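Local coordinates for alpha-1,2-mannosidase (Bacteroides thetaiotaomicron, PDB 2WW2), which hydrolyses alpha-mannosides with inversion of configuration, as a calcium-dependent glycoside hydrolase of family 92, at residues A[27-32]-A[51-56]; A[73-78]-A[171-176]; A[78-83]-A[180-185]; A[314-319]-A[373-378]. All coordinates share one frame; numbering follows the deposited sequence.

Contact 1. Residues A[27-32]-A[51-56]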
loop_
_atom_site.group_PDB
_atom_site.type_symbol
_atom_site.label_atom_id
_atom_site.label_comp_id
_atom_site.label_asym_id
_atom_site.label_seq_id
_atom_site.Cartn_x
_atom_site.Cartn_y
_atom_site.Cartn_z
ATOM N N ASN A 27 7.438 -23.204 -12.633
ATOM C CA ASN A 27 6.825 -23.932 -13.744
ATOM C C ASN A 27 5.312 -24.042 -13.597
ATOM O O ASN A 27 4.784 -24.027 -12.504
ATOM C CB ASN A 27 7.386 -25.359 -13.826
ATOM C CG ASN A 27 8.553 -25.490 -14.802
ATOM O OD1 ASN A 27 8.714 -24.695 -15.754
ATOM N ND2 ASN A 27 9.368 -26.514 -14.576
ATOM N N THR A 28 4.610 -24.208 -14.704
ATOM C CA THR A 28 3.162 -24.345 -14.624
ATOM C C THR A 28 2.652 -25.538 -15.406
ATOM O O THR A 28 1.448 -25.616 -15.664
ATOM C CB THR A 28 2.422 -23.075 -15.135
ATOM O OG1 THR A 28 2.700 -22.887 -16.528
ATOM C CG2 THR A 28 2.846 -21.802 -14.349
ATOM N N TYR A 29 3.522 -26.484 -15.767
ATOM C CA TYR A 29 3.047 -27.566 -16.648
ATOM C C TYR A 29 2.708 -28.873 -15.930
ATOM O O TYR A 29 3.367 -29.257 -14.975
ATOM C CB TYR A 29 3.992 -27.813 -17.842
ATOM C CG TYR A 29 5.385 -28.359 -17.535
ATOM C CD1 TYR A 29 5.621 -29.732 -17.448
ATOM C CD2 TYR A 29 6.463 -27.495 -17.364
ATOM C CE1 TYR A 29 6.917 -30.240 -17.216
ATOM C CE2 TYR A 29 7.759 -27.980 -17.127
ATOM C CZ TYR A 29 7.974 -29.350 -17.056
ATOM O OH TYR A 29 9.244 -29.844 -16.823
ATOM N N PRO A 30 1.671 -29.571 -16.420
ATOM C CA PRO A 30 1.214 -30.795 -15.743
ATOM C C PRO A 30 2.085 -32.005 -16.114
ATOM O O PRO A 30 1.713 -32.810 -16.957
ATOM C CB PRO A 30 -0.219 -30.967 -16.255
ATOM C CG PRO A 30 -0.177 -30.330 -17.664
ATOM C CD PRO A 30 0.819 -29.182 -17.559
ATOM N N ALA A 31 3.254 -32.115 -15.498
ATOM C CA ALA A 31 4.250 -33.112 -15.886
ATOM C C ALA A 31 3.749 -34.558 -15.752
ATOM O O ALA A 31 3.297 -34.999 -14.679
ATOM C CB ALA A 31 5.508 -32.920 -15.064
ATOM N N VAL A 32 3.845 -35.290 -16.852
ATOM C CA VAL A 32 3.612 -36.731 -16.860
ATOM C C VAL A 32 4.985 -37.401 -16.723
ATOM O O VAL A 32 5.901 -37.173 -17.537
ATOM C CB VAL A 32 2.947 -37.159 -18.162
ATOM C CG1 VAL A 32 2.761 -38.699 -18.208
ATOM C CG2 VAL A 32 1.599 -36.445 -18.310
ATOM N N GLY A 51 9.294 -20.419 -22.725
ATOM C CA GLY A 51 9.330 -21.101 -21.421
ATOM C C GLY A 51 7.939 -21.325 -20.861
ATOM O O GLY A 51 7.745 -22.168 -19.987
ATOM N N TRP A 52 6.962 -20.593 -21.389
ATOM C CA TRP A 52 5.576 -20.746 -20.953
ATOM C C TRP A 52 4.898 -21.816 -21.823
ATOM O O TRP A 52 4.040 -21.547 -22.679
ATOM C CB TRP A 52 4.858 -19.385 -20.983
ATOM C CG TRP A 52 5.481 -18.390 -19.997
ATOM C CD1 TRP A 52 5.787 -18.630 -18.684
ATOM C CD2 TRP A 52 5.833 -17.021 -20.247
ATOM N NE1 TRP A 52 6.316 -17.496 -18.101
ATOM C CE2 TRP A 52 6.351 -16.494 -19.041
ATOM C CE3 TRP A 52 5.754 -16.183 -21.372
ATOM C CZ2 TRP A 52 6.786 -15.164 -18.924
ATOM C CZ3 TRP A 52 6.198 -14.850 -21.257
ATOM C CH2 TRP A 52 6.716 -14.362 -20.036
ATOM N N MET A 53 5.332 -23.043 -21.594
ATOM C CA MET A 53 5.001 -24.162 -22.457
ATOM C C MET A 53 3.523 -24.493 -22.405
ATOM O O MET A 53 2.917 -24.823 -23.421
ATOM C CB MET A 53 5.817 -25.386 -22.018
ATOM C CG MET A 53 5.471 -26.663 -22.758
ATOM S SD MET A 53 6.650 -27.999 -22.364
ATOM C CE MET A 53 6.509 -28.098 -20.628
ATOM N N TYR A 54 2.962 -24.471 -21.205
ATOM C CA TYR A 54 1.552 -24.780 -21.017
ATOM C C TYR A 54 0.970 -23.632 -20.211
ATOM O O TYR A 54 1.404 -23.380 -19.089
ATOM C CB TYR A 54 1.369 -26.123 -20.273
ATOM C CG TYR A 54 -0.082 -26.478 -19.932
ATOM C CD1 TYR A 54 -0.838 -27.295 -20.772
ATOM C CD2 TYR A 54 -0.681 -26.004 -18.759
ATOM C CE1 TYR A 54 -2.171 -27.629 -20.459
ATOM C CE2 TYR A 54 -2.013 -26.331 -18.437
ATOM C CZ TYR A 54 -2.742 -27.136 -19.283
ATOM O OH TYR A 54 -4.042 -27.457 -18.958
ATOM N N THR A 55 -0.014 -22.946 -20.796
ATOM C CA THR A 55 -0.699 -21.842 -20.149
ATOM C C THR A 55 -2.163 -22.243 -19.990
ATOM O O THR A 55 -2.862 -22.492 -20.977
ATOM C CB THR A 55 -0.523 -20.560 -21.003
ATOM O OG1 THR A 55 0.857 -20.173 -20.952
ATOM C CG2 THR A 55 -1.404 -19.409 -20.514
ATOM N N TYR A 56 -2.607 -22.350 -18.741
ATOM C CA TYR A 56 -3.928 -22.869 -18.442
ATOM C C TYR A 56 -5.036 -22.089 -19.155
ATOM O O TYR A 56 -6.033 -22.675 -19.571
ATOM C CB TYR A 56 -4.168 -22.874 -16.935
ATOM C CG TYR A 56 -5.449 -23.560 -16.549
ATOM C CD1 TYR A 56 -5.524 -24.952 -16.475
ATOM C CD2 TYR A 56 -6.598 -22.820 -16.284
ATOM C CE1 TYR A 56 -6.695 -25.574 -16.129
ATOM C CE2 TYR A 56 -7.778 -23.440 -15.936
ATOM C CZ TYR A 56 -7.829 -24.816 -15.863
ATOM O OH TYR A 56 -9.023 -25.429 -15.514
#
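Tyr29 and Pro30 meet Met53 and Tyr54 in a buried, mostly apolar contact between two loops that lie before and after strand 40-44, in the family 92 N-terminal domain. Met53 CE lies 3.4 Å from the centroid of the Tyr29 ring, above one face and displaced toward its CG-CD2 rim, with CG at 3.3 Å. The methionine reaches it by an extended chain that bends only at the last torsion (chi3 57°), which turns CE onto the ring, while SD stands obliquely at 5.2 Å from the centroid. Next to it, Pro30 CD sits 3.9 Å from the centroid of the Tyr54 ring, also over a face, and the two side chains cross at about a right angle. Between these pairs the CB atoms of Tyr29 and Tyr54 approach to 4.0 Å. At the partly exposed end, Thr28 OG1 donates to Tyr54 O over 2.9 Å, nearly along the C=O axis (174°). Both tyrosine hydroxyls bond outside the two loops, Tyr29 OH to Gln69 O and Tyr54 OH to Glu105 OE2. Glu105 and His102 form a sodium site, and a sodium ion lies in the neighbourhood, about 8 Å from the Tyr54 side chain. The loops flanking strand 40-44 are thus joined by a Met-aromatic contact beside an inverse gamma turn centred on Pro30.

Contact 2. Residues A[73-78]-A[171-176]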
loop_
_atom_site.group_PDB
_atom_site.type_symbol
_atom_site.label_atom_id
_atom_site.label_comp_id
_atom_site.label_asym_id
_atom_site.label_seq_id
_atom_site.Cartn_x
_atom_site.Cartn_y
_atom_site.Cartn_z
ATOM N N TRP A 73 12.195 -19.564 -17.217
ATOM C CA TRP A 73 13.295 -18.666 -17.582
ATOM C C TRP A 73 14.592 -19.400 -17.853
ATOM O O TRP A 73 15.367 -18.983 -18.706
ATOM C CB TRP A 73 13.437 -17.533 -16.554
ATOM C CG TRP A 73 12.243 -16.620 -16.717
ATOM C CD1 TRP A 73 11.074 -16.648 -15.987
ATOM C CD2 TRP A 73 12.069 -15.608 -17.713
ATOM N NE1 TRP A 73 10.207 -15.698 -16.456
ATOM C CE2 TRP A 73 10.788 -15.045 -17.515
ATOM C CE3 TRP A 73 12.878 -15.112 -18.750
ATOM C CZ2 TRP A 73 10.289 -14.009 -18.318
ATOM C CZ3 TRP A 73 12.383 -14.070 -19.547
ATOM C CH2 TRP A 73 11.098 -13.535 -19.326
ATOM N N ILE A 74 14.807 -20.518 -17.162
ATOM C CA ILE A 74 15.914 -21.413 -17.512
ATOM C C ILE A 74 15.599 -22.081 -18.867
ATOM O O ILE A 74 16.487 -22.295 -19.691
ATOM C CB ILE A 74 16.068 -22.480 -16.401
ATOM C CG1 ILE A 74 16.504 -21.787 -15.095
ATOM C CG2 ILE A 74 17.062 -23.567 -16.810
ATOM C CD1 ILE A 74 17.899 -21.206 -15.163
ATOM N N ASN A 75 14.321 -22.387 -19.075
ATOM C CA ASN A 75 13.811 -22.894 -20.349
ATOM C C ASN A 75 14.294 -24.342 -20.570
ATOM O O ASN A 75 14.748 -25.001 -19.616
ATOM C CB ASN A 75 14.149 -21.899 -21.504
ATOM C CG ASN A 75 13.141 -21.962 -22.682
ATOM O OD1 ASN A 75 12.815 -23.041 -23.182
ATOM N ND2 ASN A 75 12.707 -20.798 -23.158
ATOM N N ASP A 76 14.170 -24.849 -21.794
ATOM C CA ASP A 76 14.227 -26.303 -22.064
ATOM C C ASP A 76 15.499 -26.725 -22.814
ATOM O O ASP A 76 16.271 -25.872 -23.280
ATOM C CB ASP A 76 12.988 -26.740 -22.874
ATOM C CG ASP A 76 12.541 -28.184 -22.553
ATOM O OD1 ASP A 76 13.280 -28.903 -21.835
ATOM O OD2 ASP A 76 11.429 -28.580 -22.987
ATOM N N TYR A 77 15.727 -28.037 -22.898
ATOM C CA TYR A 77 16.785 -28.598 -23.749
ATOM C C TYR A 77 16.383 -30.051 -24.062
ATOM O O TYR A 77 15.545 -30.635 -23.344
ATOM C CB TYR A 77 18.155 -28.543 -23.044
ATOM C CG TYR A 77 18.201 -29.429 -21.819
ATOM C CD1 TYR A 77 18.611 -30.761 -21.913
ATOM C CD2 TYR A 77 17.780 -28.950 -20.580
ATOM C CE1 TYR A 77 18.602 -31.606 -20.794
ATOM C CE2 TYR A 77 17.777 -29.779 -19.447
ATOM C CZ TYR A 77 18.182 -31.104 -19.572
ATOM O OH TYR A 77 18.173 -31.922 -18.477
ATOM N N GLY A 78 16.955 -30.611 -25.124
ATOM C CA GLY A 78 16.747 -32.013 -25.513
ATOM C C GLY A 78 15.272 -32.301 -25.672
ATOM O O GLY A 78 14.797 -33.312 -25.180
ATOM N N TYR A 171 18.183 -28.474 -29.612
ATOM C CA TYR A 171 17.749 -27.232 -28.996
ATOM C C TYR A 171 18.185 -27.183 -27.536
ATOM O O TYR A 171 18.103 -28.187 -26.813
ATOM C CB TYR A 171 16.228 -27.088 -29.073
ATOM C CG TYR A 171 15.691 -25.889 -28.307
ATOM C CD1 TYR A 171 15.654 -24.625 -28.886
ATOM C CD2 TYR A 171 15.211 -26.029 -27.002
ATOM C CE1 TYR A 171 15.153 -23.528 -28.178
ATOM C CE2 TYR A 171 14.715 -24.941 -26.282
ATOM C CZ TYR A 171 14.680 -23.698 -26.892
ATOM O OH TYR A 171 14.192 -22.638 -26.197
ATOM N N ASN A 172 18.657 -26.018 -27.106
ATOM C CA ASN A 172 19.047 -25.846 -25.705
ATOM C C ASN A 172 19.149 -24.358 -25.388
ATOM O O ASN A 172 19.102 -23.510 -26.294
ATOM C CB ASN A 172 20.395 -26.534 -25.406
ATOM C CG ASN A 172 21.545 -25.900 -26.141
ATOM O OD1 ASN A 172 22.177 -24.966 -25.640
ATOM N ND2 ASN A 172 21.853 -26.418 -27.329
ATOM N N ASN A 173 19.303 -24.049 -24.107
ATOM C CA ASN A 173 19.412 -22.659 -23.665
ATOM C C ASN A 173 20.742 -22.415 -22.953
ATOM O O ASN A 173 20.838 -21.599 -22.026
ATOM C CB ASN A 173 18.220 -22.315 -22.783
ATOM C CG ASN A 173 16.973 -22.016 -23.600
ATOM O OD1 ASN A 173 16.722 -20.866 -23.905
ATOM N ND2 ASN A 173 16.199 -23.053 -23.981
ATOM N N GLY A 174 21.771 -23.131 -23.406
ATOM C CA GLY A 174 23.090 -23.052 -22.799
ATOM C C GLY A 174 23.341 -24.172 -21.803
ATOM O O GLY A 174 22.477 -25.029 -21.576
ATOM N N GLY A 175 24.522 -24.162 -21.186
ATOM C CA GLY A 175 24.870 -25.228 -20.240
ATOM C C GLY A 175 25.011 -26.618 -20.856
ATOM O O GLY A 175 24.802 -27.625 -20.166
ATOM N N VAL A 176 25.388 -26.691 -22.140
ATOM C CA VAL A 176 25.631 -27.982 -22.780
ATOM C C VAL A 176 26.999 -28.037 -23.459
ATOM O O VAL A 176 27.498 -27.010 -23.937
ATOM C CB VAL A 176 24.541 -28.348 -23.822
ATOM C CG1 VAL A 176 23.139 -28.399 -23.156
ATOM C CG2 VAL A 176 24.567 -27.369 -25.014
HETATM O O HOH W 1 11.329 -23.955 -25.334
#
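Asn173 inserts its side chain among Ile74, Asn75 and Asp76, joining the 73-78 loop to the 171-176 loop. Its chain starts at CB, 3.5 Å from Ile74 O. CG, set anti to the carbonyl carbon and beside the backbone N (chi1 -79°), then lies 3.5 Å from Asn75 CB, with OD1 also near that carbon. The two amide planes are almost parallel, 19° apart. At the tip, ND2 donates twice. One N-H goes to Asp76 O over 2.9 Å, lying in the carbonyl plane on a lone pair, with the acceptor in the plane of the donor amide; the other goes to Tyr171 OH at 3.0 Å. An alanine here would probably leave Asp76 O without this donor and the Tyr171 hydroxyl freer to shift. Farther along, Gly78 N donates to Tyr171 O at 3.2 Å, and the same oxygen receives a CA-H contact from Tyr77. Asn75 OD1 takes its own bond from Asp76 N at 2.7 Å and another from a water that also lies near Tyr171 OH. Asp76 OD2 meets Arg65 in a salt bridge and Thr67 OG1 in a hydrogen bond, while OD1 accepts from Tyr77 N. Most of the touching residues are buried, and the loops are joined largely by directional bonds: one side-chain amide ties a carbonyl across the contact to a tyrosine hydroxyl of its own loop.

Contact 3. Residues A[78-83]-A[180-185]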
loop_
_atom_site.group_PDB
_atom_site.type_symbol
_atom_site.label_atom_id
_atom_site.label_comp_id
_atom_site.label_asym_id
_atom_site.label_seq_id
_atom_site.Cartn_x
_atom_site.Cartn_y
_atom_site.Cartn_z
ATOM N N GLY A 78 16.955 -30.611 -25.124
ATOM C CA GLY A 78 16.747 -32.013 -25.513
ATOM C C GLY A 78 15.272 -32.301 -25.672
ATOM O O GLY A 78 14.797 -33.312 -25.180
ATOM N N THR A 79 14.553 -31.413 -26.354
ATOM C CA THR A 79 13.083 -31.493 -26.421
ATOM C C THR A 79 12.587 -31.712 -27.853
ATOM O O THR A 79 13.151 -31.163 -28.810
ATOM C CB THR A 79 12.411 -30.224 -25.764
ATOM O OG1 THR A 79 10.987 -30.363 -25.746
ATOM C CG2 THR A 79 12.779 -28.925 -26.490
ATOM N N PHE A 80 11.549 -32.545 -27.993
ATOM C CA PHE A 80 10.859 -32.727 -29.262
ATOM C C PHE A 80 9.384 -32.916 -28.936
ATOM O O PHE A 80 9.027 -33.027 -27.748
ATOM C CB PHE A 80 11.449 -33.906 -30.069
ATOM C CG PHE A 80 11.145 -35.268 -29.513
ATOM C CD1 PHE A 80 10.047 -35.987 -29.972
ATOM C CD2 PHE A 80 11.983 -35.865 -28.574
ATOM C CE1 PHE A 80 9.761 -37.260 -29.474
ATOM C CE2 PHE A 80 11.689 -37.150 -28.077
ATOM C CZ PHE A 80 10.576 -37.835 -28.522
ATOM N N SER A 81 8.504 -32.888 -29.935
ATOM C CA SER A 81 7.082 -33.084 -29.617
ATOM C C SER A 81 6.428 -34.021 -30.605
ATOM O O SER A 81 6.926 -34.237 -31.711
ATOM C CB SER A 81 6.295 -31.761 -29.577
ATOM O OG SER A 81 6.171 -31.197 -30.877
ATOM N N ILE A 82 5.283 -34.548 -30.199
ATOM C CA ILE A 82 4.490 -35.420 -31.036
ATOM C C ILE A 82 3.073 -34.830 -30.989
ATOM O O ILE A 82 2.614 -34.439 -29.925
ATOM C CB ILE A 82 4.466 -36.842 -30.433
ATOM C CG1 ILE A 82 5.823 -37.533 -30.613
ATOM C CG2 ILE A 82 3.360 -37.677 -31.048
ATOM C CD1 ILE A 82 5.977 -38.782 -29.738
ATOM N N MET A 83 2.404 -34.732 -32.138
ATOM C CA MET A 83 1.081 -34.126 -32.188
ATOM C C MET A 83 0.180 -34.885 -33.156
ATOM O O MET A 83 0.362 -34.832 -34.366
ATOM C CB MET A 83 1.168 -32.644 -32.607
ATOM C CG MET A 83 -0.180 -31.945 -32.572
ATOM S SD MET A 83 -0.947 -32.014 -30.923
ATOM C CE MET A 83 -2.358 -30.960 -31.222
ATOM N N PHE A 180 26.384 -31.913 -27.759
ATOM C CA PHE A 180 25.077 -32.210 -27.165
ATOM C C PHE A 180 23.994 -32.607 -28.184
ATOM O O PHE A 180 23.862 -31.980 -29.240
ATOM C CB PHE A 180 24.595 -31.010 -26.349
ATOM C CG PHE A 180 23.170 -31.119 -25.922
ATOM C CD1 PHE A 180 22.828 -31.879 -24.805
ATOM C CD2 PHE A 180 22.175 -30.500 -26.649
ATOM C CE1 PHE A 180 21.489 -32.011 -24.407
ATOM C CE2 PHE A 180 20.823 -30.605 -26.249
ATOM C CZ PHE A 180 20.487 -31.376 -25.135
ATOM N N ALA A 181 23.205 -33.628 -27.830
ATOM C CA ALA A 181 21.982 -34.000 -28.563
ATOM C C ALA A 181 21.147 -34.936 -27.721
ATOM O O ALA A 181 21.690 -35.680 -26.899
ATOM C CB ALA A 181 22.309 -34.699 -29.878
ATOM N N ASN A 182 19.829 -34.903 -27.945
ATOM C CA ASN A 182 18.956 -35.946 -27.459
ATOM C C ASN A 182 18.532 -36.808 -28.665
ATOM O O ASN A 182 18.022 -36.285 -29.663
ATOM C CB ASN A 182 17.755 -35.341 -26.700
ATOM C CG ASN A 182 16.811 -36.394 -26.169
ATOM O OD1 ASN A 182 17.021 -36.980 -25.083
ATOM N ND2 ASN A 182 15.754 -36.639 -26.914
ATOM N N TYR A 183 18.813 -38.109 -28.588
ATOM C CA TYR A 183 18.551 -39.033 -29.698
ATOM C C TYR A 183 17.256 -39.747 -29.389
ATOM O O TYR A 183 17.141 -40.392 -28.344
ATOM C CB TYR A 183 19.700 -40.039 -29.803
ATOM C CG TYR A 183 21.048 -39.369 -29.950
ATOM C CD1 TYR A 183 21.487 -38.916 -31.191
ATOM C CD2 TYR A 183 21.863 -39.145 -28.845
ATOM C CE1 TYR A 183 22.734 -38.282 -31.336
ATOM C CE2 TYR A 183 23.115 -38.512 -28.980
ATOM C CZ TYR A 183 23.529 -38.088 -30.225
ATOM O OH TYR A 183 24.736 -37.454 -30.366
ATOM N N PHE A 184 16.266 -39.627 -30.268
ATOM C CA PHE A 184 14.959 -40.202 -29.965
ATOM C C PHE A 184 14.522 -41.231 -31.009
ATOM O O PHE A 184 15.040 -41.267 -32.132
ATOM C CB PHE A 184 13.902 -39.104 -29.784
ATOM C CG PHE A 184 13.667 -38.260 -31.019
ATOM C CD1 PHE A 184 12.800 -38.695 -32.024
ATOM C CD2 PHE A 184 14.285 -37.027 -31.163
ATOM C CE1 PHE A 184 12.572 -37.908 -33.159
ATOM C CE2 PHE A 184 14.074 -36.230 -32.298
ATOM C CZ PHE A 184 13.217 -36.665 -33.297
ATOM N N MET A 185 13.591 -42.099 -30.616
ATOM C CA MET A 185 12.999 -43.035 -31.564
ATOM C C MET A 185 11.581 -43.324 -31.148
ATOM O O MET A 185 11.229 -43.251 -29.957
ATOM C CB MET A 185 13.793 -44.348 -31.695
ATOM C CG MET A 185 13.719 -45.292 -30.512
ATOM S SD MET A 185 14.242 -46.998 -30.904
ATOM C CE MET A 185 12.840 -47.666 -31.779
#
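Phe80 and Phe184 stack face to face between strands 80-86 and 182-188, which are not hydrogen-bonded to each other. Strand 80-86 pairs with 60-67 and 143-148, whereas 182-188 pairs with 164-169 and 229-236, so the contact is consistent with side chains meeting between layers of the beta-sandwich that the N-terminal domain forms in family 92 enzymes. The stack is the tightly packed part. Its centroids are 4.2 Å apart and the planes differ by 20°, with each ring displaced toward the rim of the other. The closest approach is at one corner, where Phe80 CE2 comes within 3.4 Å of Phe184 CB. A second close approach lies where the backbones come nearest: Gly78 CA packs at 3.7 Å against Asn182 CB, and a beta carbon at position 78 would be pressed tightly against that same atom. Gly78 N lies in the plane of the Phe180 ring, at its edge, 3.6 Å from Phe180 CZ. From here the backbones diverge, the CA atoms being 4.9 Å apart for Gly78 and Asn182 but 8.6 Å for Phe80 and Phe184, and the two rings fill the widening gap. Beyond the stack the contact is loose: Ile82 CD1 stays 6.9 Å from Met185 O, and Ile82 touches Ile231 of strand 229-236. The five touching residues are all buried; Tyr183, whose CB points away from the 78-83 segment, is partly exposed. The Asn182 amide is bonded outside the two segments, OD1 to Ser235 OG. Its ND2 only skirts the stack, in the plane of the Phe80 ring and 4.2 Å from CD2 at the ring edge.

Contact 4. Residues A[314-319]-A[373-378]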
loop_
_atom_site.group_PDB
_atom_site.type_symbol
_atom_site.label_atom_id
_atom_site.label_comp_id
_atom_site.label_asym_id
_atom_site.label_seq_id
_atom_site.Cartn_x
_atom_site.Cartn_y
_atom_site.Cartn_z
ATOM N N SER A 314 27.829 -36.881 -19.792
ATOM C CA SER A 314 28.088 -35.767 -18.896
ATOM C C SER A 314 27.739 -34.435 -19.543
ATOM O O SER A 314 28.309 -34.090 -20.589
ATOM C CB SER A 314 29.567 -35.733 -18.499
ATOM O OG SER A 314 29.818 -34.548 -17.763
ATOM N N PRO A 315 26.828 -33.657 -18.915
ATOM C CA PRO A 315 26.574 -32.353 -19.504
ATOM C C PRO A 315 27.650 -31.365 -19.085
ATOM O O PRO A 315 27.532 -30.184 -19.408
ATOM C CB PRO A 315 25.209 -31.947 -18.917
ATOM C CG PRO A 315 25.187 -32.606 -17.558
ATOM C CD PRO A 315 26.006 -33.901 -17.712
ATOM N N TYR A 316 28.681 -31.843 -18.373
ATOM C CA TYR A 316 29.816 -31.001 -17.990
ATOM C C TYR A 316 31.034 -31.165 -18.897
ATOM O O TYR A 316 31.715 -30.178 -19.189
ATOM C CB TYR A 316 30.204 -31.197 -16.510
ATOM C CG TYR A 316 29.052 -30.823 -15.588
ATOM C CD1 TYR A 316 28.819 -29.495 -15.247
ATOM C CD2 TYR A 316 28.166 -31.792 -15.121
ATOM C CE1 TYR A 316 27.749 -29.143 -14.452
ATOM C CE2 TYR A 316 27.104 -31.448 -14.314
ATOM C CZ TYR A 316 26.905 -30.121 -13.984
ATOM O OH TYR A 316 25.851 -29.754 -13.196
ATOM N N ASP A 317 31.309 -32.385 -19.355
ATOM C CA ASP A 317 32.470 -32.594 -20.230
ATOM C C ASP A 317 32.119 -33.298 -21.547
ATOM O O ASP A 317 32.983 -33.495 -22.395
ATOM C CB ASP A 317 33.643 -33.276 -19.496
ATOM C CG ASP A 317 33.397 -34.749 -19.178
ATOM O OD1 ASP A 317 32.399 -35.359 -19.630
ATOM O OD2 ASP A 317 34.237 -35.318 -18.460
ATOM N N GLY A 318 30.849 -33.674 -21.717
ATOM C CA GLY A 318 30.404 -34.261 -22.984
ATOM C C GLY A 318 30.833 -35.698 -23.279
ATOM O O GLY A 318 30.531 -36.235 -24.352
ATOM N N ASN A 319 31.544 -36.316 -22.343
ATOM C CA ASN A 319 31.891 -37.729 -22.448
ATOM C C ASN A 319 30.884 -38.613 -21.715
ATOM O O ASN A 319 30.090 -38.116 -20.914
ATOM C CB ASN A 319 33.298 -37.938 -21.902
ATOM C CG ASN A 319 34.339 -37.229 -22.736
ATOM O OD1 ASN A 319 35.260 -36.608 -22.214
ATOM N ND2 ASN A 319 34.187 -37.303 -24.040
ATOM N N PRO A 373 21.420 -28.428 -18.525
ATOM C CA PRO A 373 21.766 -29.609 -17.737
ATOM C C PRO A 373 23.150 -29.457 -17.114
ATOM O O PRO A 373 23.457 -30.113 -16.125
ATOM C CB PRO A 373 21.781 -30.726 -18.784
ATOM C CG PRO A 373 22.174 -30.049 -20.073
ATOM C CD PRO A 373 21.674 -28.622 -19.972
ATOM N N GLY A 374 23.967 -28.596 -17.701
ATOM C CA GLY A 374 25.259 -28.255 -17.139
ATOM C C GLY A 374 25.168 -26.915 -16.436
ATOM O O GLY A 374 24.070 -26.423 -16.166
ATOM N N HIS A 375 26.319 -26.304 -16.164
ATOM C CA HIS A 375 26.354 -25.055 -15.419
ATOM C C HIS A 375 25.579 -23.945 -16.127
ATOM O O HIS A 375 25.805 -23.674 -17.317
ATOM C CB HIS A 375 27.801 -24.585 -15.244
ATOM C CG HIS A 375 28.629 -25.428 -14.320
ATOM N ND1 HIS A 375 28.275 -25.672 -13.007
ATOM C CD2 HIS A 375 29.837 -26.014 -14.501
ATOM C CE1 HIS A 375 29.220 -26.399 -12.430
ATOM N NE2 HIS A 375 30.179 -26.620 -13.315
ATOM N N ARG A 376 24.670 -23.310 -15.386
ATOM C CA ARG A 376 23.891 -22.171 -15.873
ATOM C C ARG A 376 24.016 -21.005 -14.891
ATOM O O ARG A 376 24.006 -21.202 -13.660
ATOM C CB ARG A 376 22.419 -22.576 -16.019
ATOM C CG ARG A 376 22.162 -23.661 -17.094
ATOM C CD ARG A 376 22.316 -23.087 -18.508
ATOM N NE ARG A 376 21.305 -22.053 -18.724
ATOM C CZ ARG A 376 20.044 -22.296 -19.061
ATOM N NH1 ARG A 376 19.606 -23.555 -19.228
ATOM N NH2 ARG A 376 19.204 -21.279 -19.212
ATOM N N GLY A 377 24.113 -19.794 -15.416
ATOM C CA GLY A 377 24.296 -18.607 -14.575
ATOM C C GLY A 377 22.956 -18.158 -13.996
ATOM O O GLY A 377 22.146 -17.595 -14.705
ATOM N N CYS A 378 22.725 -18.405 -12.709
ATOM C CA CYS A 378 21.414 -18.079 -12.122
ATOM C C CYS A 378 21.509 -18.137 -10.601
ATOM O O CYS A 378 22.103 -19.069 -10.058
ATOM C CB CYS A 378 20.381 -19.100 -12.610
ATOM S SG CYS A 378 18.680 -18.756 -12.130
#
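Tyr316 points the edge of its ring into the face of His375, a T-shaped pair that joins the turn of the 310-313/320-322 hairpin to the loop after strand 370-371 in the catalytic domain. The centroids are 4.8 Å apart and the planes lie at 66°, with Tyr316 CE1 over the centre of the imidazole, 3.6 Å above it. The two side chains cross at about a right angle. The Tyr316 ring is used on a face as well: Gly374 CA stands 4.2 Å from its centroid in a CH-pi contact. A beta carbon on Gly374 would collide with Pro315 O, so the close backbone approach depends on the bare glycine. The imidazole is also held outside the two segments, His375 NE2 bonding Ser364 OG of helix 347-364. An alanine in place of His375 would probably leave the Tyr316 edge without its ring face and Ser364 OG without this partner. The turn carrying Tyr316 is held by an ST motif, Ser314 OG accepting from the backbone N of both Tyr316 and Asp317. Two prolines complete the contact, the second following a cis peptide bond: Pro315 CB meets Pro373 CB at 3.6 Å, while Pro315 CG rests 3.4 Å from Pro373 O, the oxygen that bonds Thr327 OG1.

Overall arrangement
From the N terminus, contact 1 closes first, drawing together the loops that flank strand 40-44, and is finished before contact 2 opens. Contacts 2 and 3 cross: their first segments, 73-78 and 78-83, share Gly78, and their second segments follow one another from 171 to 185, so together they bring strands 80-86 and 182-188 to face each other through side chains and join the loops that precede them. Contact 4 closes last, within the catalytic domain. Contact 2 is the hub, touching contact 1 through the Trp52 and Trp73 rings and contact 4 through Arg376 and through Val176 against Pro373; it thus ties the N-terminal domain to the catalytic domain.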